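Local coordinates for protein arginyl-tRNA synthetase, putative (Plasmodium falciparum, PDB 5JLD) that probably attaches L-arginine to its tRNA at the expense of ATP, as a monomeric class I aminoacyl-tRNA synthetase of the malaria parasite, at residues 287-292 against 364-369; 136-141 against 160-165. One frame throughout, in Å; residues are numbered along the deposited sequence.

Interaction 1. Residues 287-292 against 364-369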
ATOM      1  N   ASP A 287     -24.142 -21.278 -12.662  1.00 46.44           N
ATOM      2  CA  ASP A 287     -24.314 -22.697 -12.953  1.00 41.87           C
ATOM      3  C   ASP A 287     -23.376 -23.434 -12.037  1.00 47.24           C
ATOM      4  O   ASP A 287     -23.793 -24.372 -11.339  1.00 50.89           O
ATOM      5  CB  ASP A 287     -24.042 -23.014 -14.427  1.00 47.41           C
ATOM      6  CG  ASP A 287     -25.226 -22.663 -15.323  1.00 56.03           C
ATOM      7  OD1 ASP A 287     -26.352 -22.551 -14.791  1.00 55.83           O
ATOM      8  OD2 ASP A 287     -25.031 -22.482 -16.547  1.00 58.44           O
ATOM      9  N   LEU A 288     -22.143 -22.928 -11.946  1.00 40.32           N
ATOM     10  CA  LEU A 288     -21.141 -23.619 -11.136  1.00 52.72           C
ATOM     11  C   LEU A 288     -21.633 -23.680  -9.699  1.00 55.49           C
ATOM     12  O   LEU A 288     -21.669 -24.760  -9.090  1.00 59.02           O
ATOM     13  CB  LEU A 288     -19.773 -22.930 -11.226  1.00 47.12           C
ATOM     14  CG  LEU A 288     -19.061 -23.247 -12.558  1.00 47.46           C
ATOM     15  CD1 LEU A 288     -17.770 -22.452 -12.684  1.00 44.72           C
ATOM     16  CD2 LEU A 288     -18.786 -24.747 -12.720  1.00 46.35           C
ATOM     17  N   LEU A 289     -22.096 -22.537  -9.192  1.00 52.63           N
ATOM     18  CA  LEU A 289     -22.523 -22.477  -7.806  1.00 46.79           C
ATOM     19  C   LEU A 289     -23.716 -23.392  -7.584  1.00 52.87           C
ATOM     20  O   LEU A 289     -23.789 -24.070  -6.561  1.00 51.65           O
ATOM     21  CB  LEU A 289     -22.850 -21.045  -7.408  1.00 48.06           C
ATOM     22  CG  LEU A 289     -21.551 -20.260  -7.216  1.00 50.84           C
ATOM     23  CD1 LEU A 289     -21.827 -18.779  -7.092  1.00 51.38           C
ATOM     24  CD2 LEU A 289     -20.793 -20.790  -5.988  1.00 50.71           C
ATOM     25  N   LYS A 290     -24.598 -23.489  -8.580  1.00 52.90           N
ATOM     26  CA  LYS A 290     -25.789 -24.300  -8.381  1.00 61.71           C
ATOM     27  C   LYS A 290     -25.341 -25.750  -8.267  1.00 60.90           C
ATOM     28  O   LYS A 290     -25.889 -26.517  -7.473  1.00 58.32           O
ATOM     29  CB  LYS A 290     -26.803 -24.106  -9.519  1.00 60.18           C
ATOM     30  CG  LYS A 290     -27.426 -22.711  -9.543  1.00 63.61           C
ATOM     31  CD  LYS A 290     -28.408 -22.518 -10.711  1.00 63.05           C
ATOM     32  CE  LYS A 290     -28.952 -21.082 -10.753  1.00 56.95           C
ATOM     33  NZ  LYS A 290     -30.080 -20.893 -11.725  1.00 54.41           N
ATOM     34  N   GLU A 291     -24.303 -26.107  -9.022  1.00 51.18           N
ATOM     35  CA  GLU A 291     -23.863 -27.491  -9.030  1.00 55.60           C
ATOM     36  C   GLU A 291     -23.077 -27.795  -7.750  1.00 59.55           C
ATOM     37  O   GLU A 291     -22.893 -28.963  -7.410  1.00 66.86           O
ATOM     38  CB  GLU A 291     -23.026 -27.798 -10.281  1.00 51.34           C
ATOM     39  N   SER A 292     -22.641 -26.755  -7.031  1.00 49.01           N
ATOM     40  CA  SER A 292     -21.855 -26.971  -5.806  1.00 51.75           C
ATOM     41  C   SER A 292     -22.740 -27.206  -4.578  1.00 61.00           C
ATOM     42  O   SER A 292     -22.258 -27.642  -3.524  1.00 59.23           O
ATOM     43  CB  SER A 292     -20.938 -25.786  -5.540  1.00 55.28           C
ATOM     44  OG  SER A 292     -21.713 -24.633  -5.262  1.00 65.35           O
ATOM     45  N   LYS A 364     -14.023 -19.689  -0.601  1.00 40.55           N
ATOM     46  CA  LYS A 364     -13.189 -20.666   0.072  1.00 47.99           C
ATOM     47  C   LYS A 364     -13.887 -22.033   0.113  1.00 51.56           C
ATOM     48  O   LYS A 364     -13.238 -23.065   0.275  1.00 54.23           O
ATOM     49  CB  LYS A 364     -12.863 -20.158   1.479  1.00 55.98           C
ATOM     50  CG  LYS A 364     -11.403 -19.790   1.719  1.00 60.81           C
ATOM     51  CD  LYS A 364     -10.642 -19.390   0.462  1.00 58.81           C
ATOM     52  CE  LYS A 364      -9.199 -19.042   0.824  1.00 54.65           C
ATOM     53  NZ  LYS A 364      -8.196 -19.089  -0.291  1.00 47.15           N
ATOM     54  N   LYS A 365     -15.211 -22.039  -0.057  1.00 50.73           N
ATOM     55  CA  LYS A 365     -15.961 -23.291  -0.051  1.00 43.79           C
ATOM     56  C   LYS A 365     -16.026 -23.911  -1.449  1.00 50.30           C
ATOM     57  O   LYS A 365     -16.486 -25.039  -1.600  1.00 51.13           O
ATOM     58  CB  LYS A 365     -17.380 -23.074   0.494  1.00 48.99           C
ATOM     59  CG  LYS A 365     -17.444 -22.840   2.003  1.00 60.98           C
ATOM     60  CD  LYS A 365     -18.874 -22.734   2.521  1.00 59.04           C
ATOM     61  CE  LYS A 365     -18.870 -22.338   4.003  1.00 63.39           C
ATOM     62  NZ  LYS A 365     -20.244 -22.067   4.535  1.00 67.26           N
ATOM     63  N   THR A 366     -15.570 -23.183  -2.469  1.00 51.55           N
ATOM     64  CA  THR A 366     -15.531 -23.727  -3.832  1.00 54.05           C
ATOM     65  C   THR A 366     -14.199 -24.419  -4.114  1.00 53.70           C
ATOM     66  O   THR A 366     -13.313 -24.444  -3.263  1.00 50.60           O
ATOM     67  CB  THR A 366     -15.731 -22.633  -4.899  1.00 51.96           C
ATOM     68  OG1 THR A 366     -14.508 -21.896  -5.069  1.00 48.77           O
ATOM     69  CG2 THR A 366     -16.858 -21.688  -4.495  1.00 54.17           C
ATOM     70  N   ASN A 367     -14.057 -24.965  -5.315  1.00 51.16           N
ATOM     71  CA  ASN A 367     -12.781 -25.519  -5.763  1.00 51.35           C
ATOM     72  C   ASN A 367     -12.042 -24.547  -6.697  1.00 49.05           C
ATOM     73  O   ASN A 367     -11.174 -24.941  -7.456  1.00 51.08           O
ATOM     74  CB  ASN A 367     -13.005 -26.859  -6.470  1.00 50.90           C
ATOM     75  CG  ASN A 367     -14.014 -26.757  -7.644  1.00 71.41           C
ATOM     76  OD1 ASN A 367     -14.909 -25.901  -7.644  1.00 68.05           O
ATOM     77  ND2 ASN A 367     -13.879 -27.649  -8.626  1.00 63.63           N
ATOM     78  N   TRP A 368     -12.382 -23.267  -6.631  1.00 54.01           N
ATOM     79  CA  TRP A 368     -11.892 -22.320  -7.627  1.00 53.05           C
ATOM     80  C   TRP A 368     -10.448 -21.903  -7.383  1.00 50.23           C
ATOM     81  O   TRP A 368     -10.120 -21.344  -6.331  1.00 46.26           O
ATOM     82  CB  TRP A 368     -12.783 -21.082  -7.663  1.00 49.93           C
ATOM     83  CG  TRP A 368     -14.195 -21.383  -8.040  1.00 46.45           C
ATOM     84  CD1 TRP A 368     -14.683 -22.562  -8.545  1.00 47.56           C
ATOM     85  CD2 TRP A 368     -15.306 -20.494  -7.952  1.00 45.59           C
ATOM     86  NE1 TRP A 368     -16.037 -22.453  -8.782  1.00 48.75           N
ATOM     87  CE2 TRP A 368     -16.443 -21.194  -8.427  1.00 51.79           C
ATOM     88  CE3 TRP A 368     -15.459 -19.172  -7.518  1.00 42.68           C
ATOM     89  CZ2 TRP A 368     -17.712 -20.614  -8.476  1.00 47.01           C
ATOM     90  CZ3 TRP A 368     -16.732 -18.598  -7.577  1.00 43.47           C
ATOM     91  CH2 TRP A 368     -17.832 -19.321  -8.047  1.00 43.94           C
ATOM     92  N   GLY A 369      -9.607 -22.176  -8.376  1.00 44.13           N
ATOM     93  CA  GLY A 369      -8.217 -21.782  -8.377  1.00 48.77           C
ATOM     94  C   GLY A 369      -7.442 -22.280  -7.172  1.00 51.85           C
ATOM     95  O   GLY A 369      -7.742 -23.328  -6.604  1.00 48.75           O
TER
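W368 reaches out of the loop after helix 353-364 and lays the outer end of its six-membered ring against L288 and L289, neighbours on helix 282-292. Of the three, W368 gives up the most surface to the contact, then L289, then L288. The whole contact is apolar, and no hydrogen bond crosses between the two segments. L289 supplies the broader grip: its branch point and both methyls lie within van der Waals distance of the indole corner, with CD2 3.9 Å from W368 CH2 and CD1 4.1 Å from the same atom. The two side chains cross at about a right angle, and the leucine atoms approach the ring obliquely. L288 contributes CB, which sits 4.1 Å from W368 CZ2. In W368, CG is anti to the carbonyl carbon and beside the backbone N (chi1 -61°), and the indole extends from there toward the helix.

T366 backs the indole from its own segment. Its OG1 lies 3.0 Å above the ring plane, offset toward the rim, and accepts a bond from W368 N (OG1 to N 3.0 Å, 156° at the hydrogen), which makes an ST turn. The same hydroxyl is bonded to I363 O, so it is tied to the preceding helix as well. T366 CG2 also comes within 4.3 Å of L289 CD2. Helix 326-337 packs against the same group: Y333 meets W368 edge-to-face and touches L288, while V329 touches both L289 and W368. W368 and L289 are buried, but L288 is exposed. The result is a small apolar cluster at the periphery of the class I catalytic domain, where a tryptophan from an ST turn after a helix packs against helices 282-292 and 326-337.

Interaction 2. Residues 136-141 against 160-165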
ATOM      1  N   VAL A 136      -4.631  -6.281  -7.479  1.00 37.78           N
ATOM      2  CA  VAL A 136      -5.118  -5.222  -6.604  1.00 32.16           C
ATOM      3  C   VAL A 136      -6.311  -4.521  -7.267  1.00 41.43           C
ATOM      4  O   VAL A 136      -6.213  -3.965  -8.368  1.00 40.95           O
ATOM      5  CB  VAL A 136      -3.998  -4.199  -6.263  1.00 39.26           C
ATOM      6  CG1 VAL A 136      -4.512  -3.121  -5.287  1.00 32.75           C
ATOM      7  CG2 VAL A 136      -2.759  -4.916  -5.682  1.00 32.57           C
ATOM      8  N   ASP A 137      -7.443  -4.571  -6.579  1.00 38.29           N
ATOM      9  CA  ASP A 137      -8.708  -3.998  -7.036  1.00 39.88           C
ATOM     10  C   ASP A 137      -8.911  -2.668  -6.330  1.00 40.76           C
ATOM     11  O   ASP A 137      -9.142  -2.650  -5.127  1.00 41.08           O
ATOM     12  CB  ASP A 137      -9.848  -4.977  -6.733  1.00 36.98           C
ATOM     13  CG  ASP A 137     -11.199  -4.522  -7.256  1.00 42.72           C
ATOM     14  OD1 ASP A 137     -11.520  -3.312  -7.238  1.00 47.51           O
ATOM     15  OD2 ASP A 137     -11.966  -5.408  -7.693  1.00 46.26           O
ATOM     16  N   PHE A 138      -8.811  -1.564  -7.065  1.00 37.56           N
ATOM     17  CA  PHE A 138      -8.893  -0.256  -6.440  1.00 42.45           C
ATOM     18  C   PHE A 138      -9.435   0.833  -7.356  1.00 44.29           C
ATOM     19  O   PHE A 138      -9.646   0.611  -8.558  1.00 42.45           O
ATOM     20  CB  PHE A 138      -7.510   0.160  -5.863  1.00 38.48           C
ATOM     21  CG  PHE A 138      -6.413   0.362  -6.894  1.00 40.67           C
ATOM     22  CD1 PHE A 138      -5.969  -0.690  -7.699  1.00 41.92           C
ATOM     23  CD2 PHE A 138      -5.770   1.596  -7.005  1.00 46.17           C
ATOM     24  CE1 PHE A 138      -4.926  -0.503  -8.626  1.00 42.61           C
ATOM     25  CE2 PHE A 138      -4.725   1.797  -7.922  1.00 41.21           C
ATOM     26  CZ  PHE A 138      -4.305   0.745  -8.737  1.00 39.87           C
ATOM     27  N   SER A 139      -9.673   1.991  -6.731  1.00 43.42           N
ATOM     28  CA  SER A 139     -10.273   3.196  -7.307  1.00 46.92           C
ATOM     29  C   SER A 139     -11.786   3.046  -7.477  1.00 46.34           C
ATOM     30  O   SER A 139     -12.555   3.650  -6.740  1.00 44.87           O
ATOM     31  CB  SER A 139      -9.620   3.567  -8.639  1.00 44.93           C
ATOM     32  OG  SER A 139      -9.934   4.894  -8.974  1.00 39.65           O
ATOM     33  N   SER A 140     -12.210   2.261  -8.456  1.00 50.08           N
ATOM     34  CA  SER A 140     -13.639   1.938  -8.640  1.00 52.83           C
ATOM     35  C   SER A 140     -14.601   3.123  -8.912  1.00 52.51           C
ATOM     36  O   SER A 140     -15.643   3.247  -8.262  1.00 45.18           O
ATOM     37  CB  SER A 140     -14.139   1.178  -7.407  1.00 52.09           C
ATOM     38  OG  SER A 140     -13.277   0.104  -7.100  1.00 55.22           O
ATOM     39  N   PRO A 141     -14.288   3.985  -9.888  1.00 49.52           N
ATOM     40  CA  PRO A 141     -15.308   5.005 -10.129  1.00 51.82           C
ATOM     41  C   PRO A 141     -16.535   4.415 -10.829  1.00 55.14           C
ATOM     42  O   PRO A 141     -16.494   3.264 -11.300  1.00 49.58           O
ATOM     43  CB  PRO A 141     -14.597   6.002 -11.040  1.00 56.11           C
ATOM     44  CG  PRO A 141     -13.643   5.158 -11.811  1.00 55.85           C
ATOM     45  CD  PRO A 141     -13.161   4.096 -10.831  1.00 49.59           C
ATOM     46  N   SER A 160      -0.117   2.718  -4.179  1.00 47.86           N
ATOM     47  CA  SER A 160       1.041   2.430  -3.308  1.00 37.55           C
ATOM     48  C   SER A 160       1.273   0.927  -3.125  1.00 37.45           C
ATOM     49  O   SER A 160       2.400   0.433  -3.286  1.00 39.33           O
ATOM     50  CB  SER A 160       0.887   3.103  -1.930  1.00 33.51           C
ATOM     51  OG  SER A 160       2.153   3.131  -1.296  1.00 47.83           O
ATOM     52  N   ILE A 161       0.204   0.193  -2.828  1.00 38.54           N
ATOM     53  CA  ILE A 161       0.319  -1.265  -2.697  1.00 38.67           C
ATOM     54  C   ILE A 161       0.893  -1.937  -3.964  1.00 45.10           C
ATOM     55  O   ILE A 161       1.803  -2.813  -3.894  1.00 39.02           O
ATOM     56  CB  ILE A 161      -1.059  -1.863  -2.339  1.00 43.63           C
ATOM     57  CG1 ILE A 161      -1.430  -1.407  -0.916  1.00 34.76           C
ATOM     58  CG2 ILE A 161      -1.059  -3.409  -2.478  1.00 33.56           C
ATOM     59  CD1 ILE A 161      -2.881  -1.652  -0.489  1.00 36.52           C
ATOM     60  N   CYS A 162       0.392  -1.505  -5.126  1.00 42.19           N
ATOM     61  CA  CYS A 162       0.909  -2.045  -6.381  1.00 40.15           C
ATOM     62  C   CYS A 162       2.401  -1.766  -6.525  1.00 39.24           C
ATOM     63  O   CYS A 162       3.161  -2.633  -6.928  1.00 43.63           O
ATOM     64  CB  CYS A 162       0.166  -1.462  -7.583  1.00 32.91           C
ATOM     65  SG  CYS A 162      -1.569  -2.031  -7.661  1.00 40.44           S
ATOM     66  N   ARG A 163       2.792  -0.531  -6.237  1.00 38.23           N
ATOM     67  CA  ARG A 163       4.173  -0.136  -6.380  1.00 33.67           C
ATOM     68  C   ARG A 163       5.035  -0.991  -5.430  1.00 39.21           C
ATOM     69  O   ARG A 163       6.165  -1.338  -5.763  1.00 33.86           O
ATOM     70  CB  ARG A 163       4.352   1.356  -6.084  1.00 40.91           C
ATOM     71  CG  ARG A 163       3.744   2.314  -7.089  1.00 36.88           C
ATOM     72  CD  ARG A 163       4.354   3.728  -6.946  1.00 35.05           C
ATOM     73  NE  ARG A 163       3.650   4.729  -7.746  1.00 44.51           N
ATOM     74  CZ  ARG A 163       4.193   5.856  -8.211  1.00 43.98           C
ATOM     75  NH1 ARG A 163       5.459   6.149  -7.953  1.00 38.91           N
ATOM     76  NH2 ARG A 163       3.457   6.707  -8.934  1.00 41.20           N
ATOM     77  N   VAL A 164       4.481  -1.346  -4.270  1.00 34.43           N
ATOM     78  CA  VAL A 164       5.200  -2.202  -3.330  1.00 37.61           C
ATOM     79  C   VAL A 164       5.452  -3.556  -3.968  1.00 38.92           C
ATOM     80  O   VAL A 164       6.588  -4.017  -3.998  1.00 42.76           O
ATOM     81  CB  VAL A 164       4.443  -2.380  -1.995  1.00 38.87           C
ATOM     82  CG1 VAL A 164       4.989  -3.565  -1.220  1.00 36.88           C
ATOM     83  CG2 VAL A 164       4.539  -1.109  -1.149  1.00 42.03           C
ATOM     84  N   PHE A 165       4.409  -4.175  -4.521  1.00 45.20           N
ATOM     85  CA  PHE A 165       4.622  -5.484  -5.158  1.00 41.23           C
ATOM     86  C   PHE A 165       5.538  -5.438  -6.392  1.00 43.05           C
ATOM     87  O   PHE A 165       6.330  -6.369  -6.624  1.00 40.77           O
ATOM     88  CB  PHE A 165       3.282  -6.120  -5.518  1.00 31.82           C
ATOM     89  CG  PHE A 165       2.575  -6.700  -4.331  1.00 37.46           C
ATOM     90  CD1 PHE A 165       3.019  -7.876  -3.754  1.00 35.42           C
ATOM     91  CD2 PHE A 165       1.503  -6.046  -3.766  1.00 38.96           C
ATOM     92  CE1 PHE A 165       2.385  -8.403  -2.668  1.00 33.95           C
ATOM     93  CE2 PHE A 165       0.862  -6.570  -2.671  1.00 36.12           C
ATOM     94  CZ  PHE A 165       1.294  -7.753  -2.126  1.00 35.62           C
TER
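C162, on helix 149-167, pushes its sulfur against V136 near the end of strand 133-137, within a beta-alpha-beta unit of the parallel sheet of this class I synthetase. Its SG lies 3.5 Å from V136 CB and also touches both valine methyls, the nearer being CG2 at 3.7 Å. F138, just past the strand, adds a sulfur-aromatic contact: SG is 4.6 Å from the centroid of the ring, 44° off its normal, and so approaches obliquely. I161, the preceding residue on the helix, extends the apolar patch by setting its CG2 3.9 Å from V136 CG2. All four residues are buried, and no hydrogen bond joins the segments.

Further out, the sheet fixes the strand side. V136 is bonded through its backbone to H173 and V175 of strand 171-176, while D137 is bonded to I345 and V347 of strand 343-349. D137 sets its CB away from the helix, and its OD2 forms a salt bridge with R335 NH1. On the helix side, I161 also touches I345 and C162 touches R174, so the helix also rests on the two strands that flank strand 133-137. In F138, with CG between the backbone N and the carbonyl carbon (chi1 65°), the ring turns toward the helix and CE1 lies 3.8 Å from C162 SG.

Overall arrangement
Both interactions belong to the catalytic domain of the class I fold, yet they do not touch: their centres are about 27 Å apart and their nearest atoms about 14 Å. Interaction 2 comes first along the chain and closes before interaction 1 opens. It lies about 7 Å from the centre of the chain, joining a strand of the parallel sheet to the helix that leads on to strand 171-176. Interaction 1 lies about 31 Å from that centre and ties helix 282-292 to the loop between helix 353-364 and strand 374-380, an outermost strand of the same sheet. One contact thus lies in the central layer of the domain, the other at its periphery.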